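Local coordinates for protein CurH (Lyngbya majuscula, PDB 3KG7) that probably catalyses the dehydration of a beta-hydroxyacyl intermediate as the dehydratase domain of a module in curacin polyketide biosynthesis, at residues C[226-231]-C[281-286]. Sequence-based numbering, arbitrary orientation.
Sequences WAPWRV and FTVKRA
Ala-227 O is gripped twice: Lys-284 N donates to it at 2.7 Å in a fairly straight bond (164°), from above the carbonyl plane, and Val-283 CA adds a longer CH···O contact. Ala-227 N answers with a more bent bond to Lys-284 O. Further along, Trp-229 N binds Thr-282 O in its carbonyl plane, and Arg-230 O takes Thr-282 N almost along its C=O axis. Trp-229 and Arg-230 thus both face Thr-282, a classic beta bulge.

Trp-229, CG anti to the backbone N (chi1 178°), runs alongside Thr-282 on the side where Ala-227, Arg-230 and Lys-284 also lie. Lys-284, bent at chi3 (77°), brings NZ over the Trp-229 indole, 4.7 Å from the centroid of its five-membered ring, a cation-pi contact; the Thr-282 CG2 methyl sits at the indole's edge, beside CE3. On the opposite face Arg-285, bent at chi2 and chi3, lays CD over Trp-226, 3.7 Å from its six-membered ring centroid, a CH-pi contact, while Val-283 CG2 touches Trp-226 CE3 at 3.6 Å. Pro-228 CG packs against Phe-281 CZ.

Strand 66-73 pairs beyond 226-231 and strand 260-268 beyond 281-286, so this bulged antiparallel ladder is an interior piece of the dehydratase double hotdog fold.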
ATOM      1  N   TRP C 226     -23.337 -25.188  -6.754  1.00 84.95           N
ATOM      2  CA  TRP C 226     -23.417 -24.204  -7.840  1.00 84.73           C
ATOM      3  C   TRP C 226     -22.695 -22.917  -7.425  1.00 83.21           C
ATOM      4  O   TRP C 226     -23.268 -22.086  -6.712  1.00 81.75           O
ATOM      5  CB  TRP C 226     -24.878 -23.865  -8.161  1.00 87.28           C
ATOM      6  CG  TRP C 226     -25.639 -24.858  -9.003  1.00 88.28           C
ATOM      7  CD1 TRP C 226     -26.574 -25.754  -8.564  1.00 89.44           C
ATOM      8  CD2 TRP C 226     -25.567 -25.023 -10.428  1.00 88.87           C
ATOM      9  NE1 TRP C 226     -27.076 -26.479  -9.622  1.00 89.68           N
ATOM     10  CE2 TRP C 226     -26.477 -26.050 -10.777  1.00 89.64           C
ATOM     11  CE3 TRP C 226     -24.817 -24.412 -11.442  1.00 89.10           C
ATOM     12  CZ2 TRP C 226     -26.657 -26.481 -12.101  1.00 89.19           C
ATOM     13  CZ3 TRP C 226     -24.999 -24.841 -12.762  1.00 89.19           C
ATOM     14  CH2 TRP C 226     -25.911 -25.866 -13.075  1.00 88.97           C
ATOM     15  N   ALA C 227     -21.449 -22.756  -7.875  1.00 81.66           N
ATOM     16  CA  ALA C 227     -20.620 -21.596  -7.515  1.00 82.54           C
ATOM     17  C   ALA C 227     -20.813 -20.411  -8.455  1.00 82.78           C
ATOM     18  O   ALA C 227     -20.750 -20.579  -9.677  1.00 83.42           O
ATOM     19  CB  ALA C 227     -19.155 -21.978  -7.480  1.00 82.51           C
ATOM     20  N   PRO C 228     -21.062 -19.213  -7.889  1.00 81.57           N
ATOM     21  CA  PRO C 228     -21.045 -17.987  -8.679  1.00 80.12           C
ATOM     22  C   PRO C 228     -19.759 -17.885  -9.491  1.00 78.46           C
ATOM     23  O   PRO C 228     -18.672 -18.118  -8.966  1.00 76.79           O
ATOM     24  CB  PRO C 228     -21.107 -16.889  -7.616  1.00 81.84           C
ATOM     25  CG  PRO C 228     -21.842 -17.515  -6.484  1.00 82.95           C
ATOM     26  CD  PRO C 228     -21.411 -18.956  -6.479  1.00 82.20           C
ATOM     27  N   TRP C 229     -19.891 -17.546 -10.768  1.00 78.43           N
ATOM     28  CA  TRP C 229     -18.756 -17.566 -11.685  1.00 78.12           C
ATOM     29  C   TRP C 229     -18.477 -16.212 -12.341  1.00 77.60           C
ATOM     30  O   TRP C 229     -17.320 -15.814 -12.505  1.00 77.22           O
ATOM     31  CB  TRP C 229     -18.958 -18.656 -12.740  1.00 78.19           C
ATOM     32  CG  TRP C 229     -17.858 -18.734 -13.755  1.00 78.17           C
ATOM     33  CD1 TRP C 229     -16.511 -18.778 -13.510  1.00 78.02           C
ATOM     34  CD2 TRP C 229     -18.010 -18.792 -15.179  1.00 78.31           C
ATOM     35  NE1 TRP C 229     -15.818 -18.851 -14.695  1.00 78.35           N
ATOM     36  CE2 TRP C 229     -16.711 -18.861 -15.735  1.00 78.69           C
ATOM     37  CE3 TRP C 229     -19.116 -18.785 -16.041  1.00 78.27           C
ATOM     38  CZ2 TRP C 229     -16.490 -18.926 -17.117  1.00 78.82           C
ATOM     39  CZ3 TRP C 229     -18.894 -18.847 -17.417  1.00 78.24           C
ATOM     40  CH2 TRP C 229     -17.590 -18.920 -17.939  1.00 78.33           C
ATOM     41  N   ARG C 230     -19.541 -15.522 -12.739  1.00 78.23           N
ATOM     42  CA  ARG C 230     -19.427 -14.158 -13.241  1.00 78.90           C
ATOM     43  C   ARG C 230     -20.753 -13.409 -13.159  1.00 78.60           C
ATOM     44  O   ARG C 230     -21.828 -14.019 -13.110  1.00 79.58           O
ATOM     45  CB  ARG C 230     -18.842 -14.119 -14.667  1.00 79.94           C
ATOM     46  CG  ARG C 230     -19.776 -14.551 -15.784  1.00 81.35           C
ATOM     47  CD  ARG C 230     -19.125 -14.351 -17.151  1.00 82.94           C
ATOM     48  NE  ARG C 230     -19.740 -15.208 -18.172  1.00 86.76           N
ATOM     49  CZ  ARG C 230     -19.301 -15.354 -19.422  1.00 86.71           C
ATOM     50  NH1 ARG C 230     -18.228 -14.701 -19.858  1.00 87.29           N
ATOM     51  NH2 ARG C 230     -19.945 -16.163 -20.246  1.00 86.89           N
ATOM     52  N   VAL C 231     -20.653 -12.082 -13.123  1.00 78.59           N
ATOM     53  CA  VAL C 231     -21.802 -11.181 -13.117  1.00 78.43           C
ATOM     54  C   VAL C 231     -21.552 -10.102 -14.164  1.00 78.89           C
ATOM     55  O   VAL C 231     -20.530  -9.419 -14.118  1.00 80.96           O
ATOM     56  CB  VAL C 231     -22.000 -10.511 -11.730  1.00 78.03           C
ATOM     57  CG1 VAL C 231     -23.147  -9.497 -11.770  1.00 77.92           C
ATOM     58  CG2 VAL C 231     -22.254 -11.553 -10.657  1.00 76.61           C
ATOM     59  N   PHE C 281     -26.181 -12.761 -13.455  1.00 80.25           N
ATOM     60  CA  PHE C 281     -25.641 -13.519 -12.322  1.00 79.69           C
ATOM     61  C   PHE C 281     -25.506 -14.990 -12.698  1.00 79.83           C
ATOM     62  O   PHE C 281     -26.502 -15.712 -12.788  1.00 79.93           O
ATOM     63  CB  PHE C 281     -26.523 -13.361 -11.071  1.00 79.13           C
ATOM     64  CG  PHE C 281     -25.973 -14.052  -9.843  1.00 79.66           C
ATOM     65  CD1 PHE C 281     -26.524 -15.251  -9.393  1.00 80.04           C
ATOM     66  CD2 PHE C 281     -24.899 -13.507  -9.135  1.00 79.28           C
ATOM     67  CE1 PHE C 281     -26.008 -15.901  -8.252  1.00 80.24           C
ATOM     68  CE2 PHE C 281     -24.384 -14.150  -7.993  1.00 78.71           C
ATOM     69  CZ  PHE C 281     -24.942 -15.346  -7.554  1.00 77.65           C
ATOM     70  N   THR C 282     -24.268 -15.425 -12.918  1.00 79.45           N
ATOM     71  CA  THR C 282     -24.015 -16.759 -13.449  1.00 81.08           C
ATOM     72  C   THR C 282     -23.399 -17.700 -12.410  1.00 82.81           C
ATOM     73  O   THR C 282     -22.396 -17.370 -11.764  1.00 84.97           O
ATOM     74  CB  THR C 282     -23.125 -16.690 -14.705  1.00 81.75           C
ATOM     75  OG1 THR C 282     -23.635 -15.693 -15.602  1.00 83.05           O
ATOM     76  CG2 THR C 282     -23.092 -18.033 -15.417  1.00 81.09           C
ATOM     77  N   VAL C 283     -24.017 -18.865 -12.243  1.00 81.89           N
ATOM     78  CA  VAL C 283     -23.458 -19.917 -11.401  1.00 82.89           C
ATOM     79  C   VAL C 283     -22.954 -21.066 -12.273  1.00 83.39           C
ATOM     80  O   VAL C 283     -23.468 -21.295 -13.366  1.00 83.60           O
ATOM     81  CB  VAL C 283     -24.472 -20.430 -10.341  1.00 82.97           C
ATOM     82  CG1 VAL C 283     -24.763 -19.339  -9.308  1.00 82.69           C
ATOM     83  CG2 VAL C 283     -25.766 -20.921 -10.999  1.00 80.76           C
ATOM     84  N   LYS C 284     -21.932 -21.767 -11.799  1.00 84.90           N
ATOM     85  CA  LYS C 284     -21.416 -22.937 -12.504  1.00 86.27           C
ATOM     86  C   LYS C 284     -21.138 -24.066 -11.515  1.00 87.79           C
ATOM     87  O   LYS C 284     -20.752 -23.818 -10.366  1.00 89.74           O
ATOM     88  CB  LYS C 284     -20.155 -22.583 -13.302  1.00 86.60           C
ATOM     89  CG  LYS C 284     -19.706 -23.659 -14.293  1.00 86.08           C
ATOM     90  CD  LYS C 284     -18.405 -23.286 -14.997  1.00 86.80           C
ATOM     91  CE  LYS C 284     -17.191 -23.504 -14.102  1.00 87.97           C
ATOM     92  NZ  LYS C 284     -15.913 -23.317 -14.841  1.00 88.00           N
ATOM     93  N   ARG C 285     -21.346 -25.302 -11.964  1.00 89.29           N
ATOM     94  CA  ARG C 285     -21.087 -26.484 -11.143  1.00 90.49           C
ATOM     95  C   ARG C 285     -19.627 -26.528 -10.683  1.00 90.39           C
ATOM     96  O   ARG C 285     -18.704 -26.365 -11.487  1.00 90.43           O
ATOM     97  CB  ARG C 285     -21.441 -27.755 -11.918  1.00 90.02           C
ATOM     98  CG  ARG C 285     -22.902 -27.850 -12.341  1.00 91.75           C
ATOM     99  CD  ARG C 285     -23.782 -28.524 -11.286  1.00 93.31           C
ATOM    100  NE  ARG C 285     -23.505 -29.958 -11.148  1.00 94.17           N
ATOM    101  CZ  ARG C 285     -24.385 -30.868 -10.730  1.00 93.60           C
ATOM    102  NH1 ARG C 285     -25.626 -30.519 -10.413  1.00 93.20           N
ATOM    103  NH2 ARG C 285     -24.021 -32.138 -10.635  1.00 94.10           N
ATOM    104  N   ALA C 286     -19.426 -26.727  -9.385  1.00 90.58           N
ATOM    105  CA  ALA C 286     -18.085 -26.793  -8.820  1.00 91.53           C
ATOM    106  C   ALA C 286     -17.995 -27.883  -7.757  1.00 91.68           C
ATOM    107  O   ALA C 286     -18.374 -27.662  -6.604  1.00 92.29           O
ATOM    108  CB  ALA C 286     -17.670 -25.432  -8.254  1.00 91.56           C
TER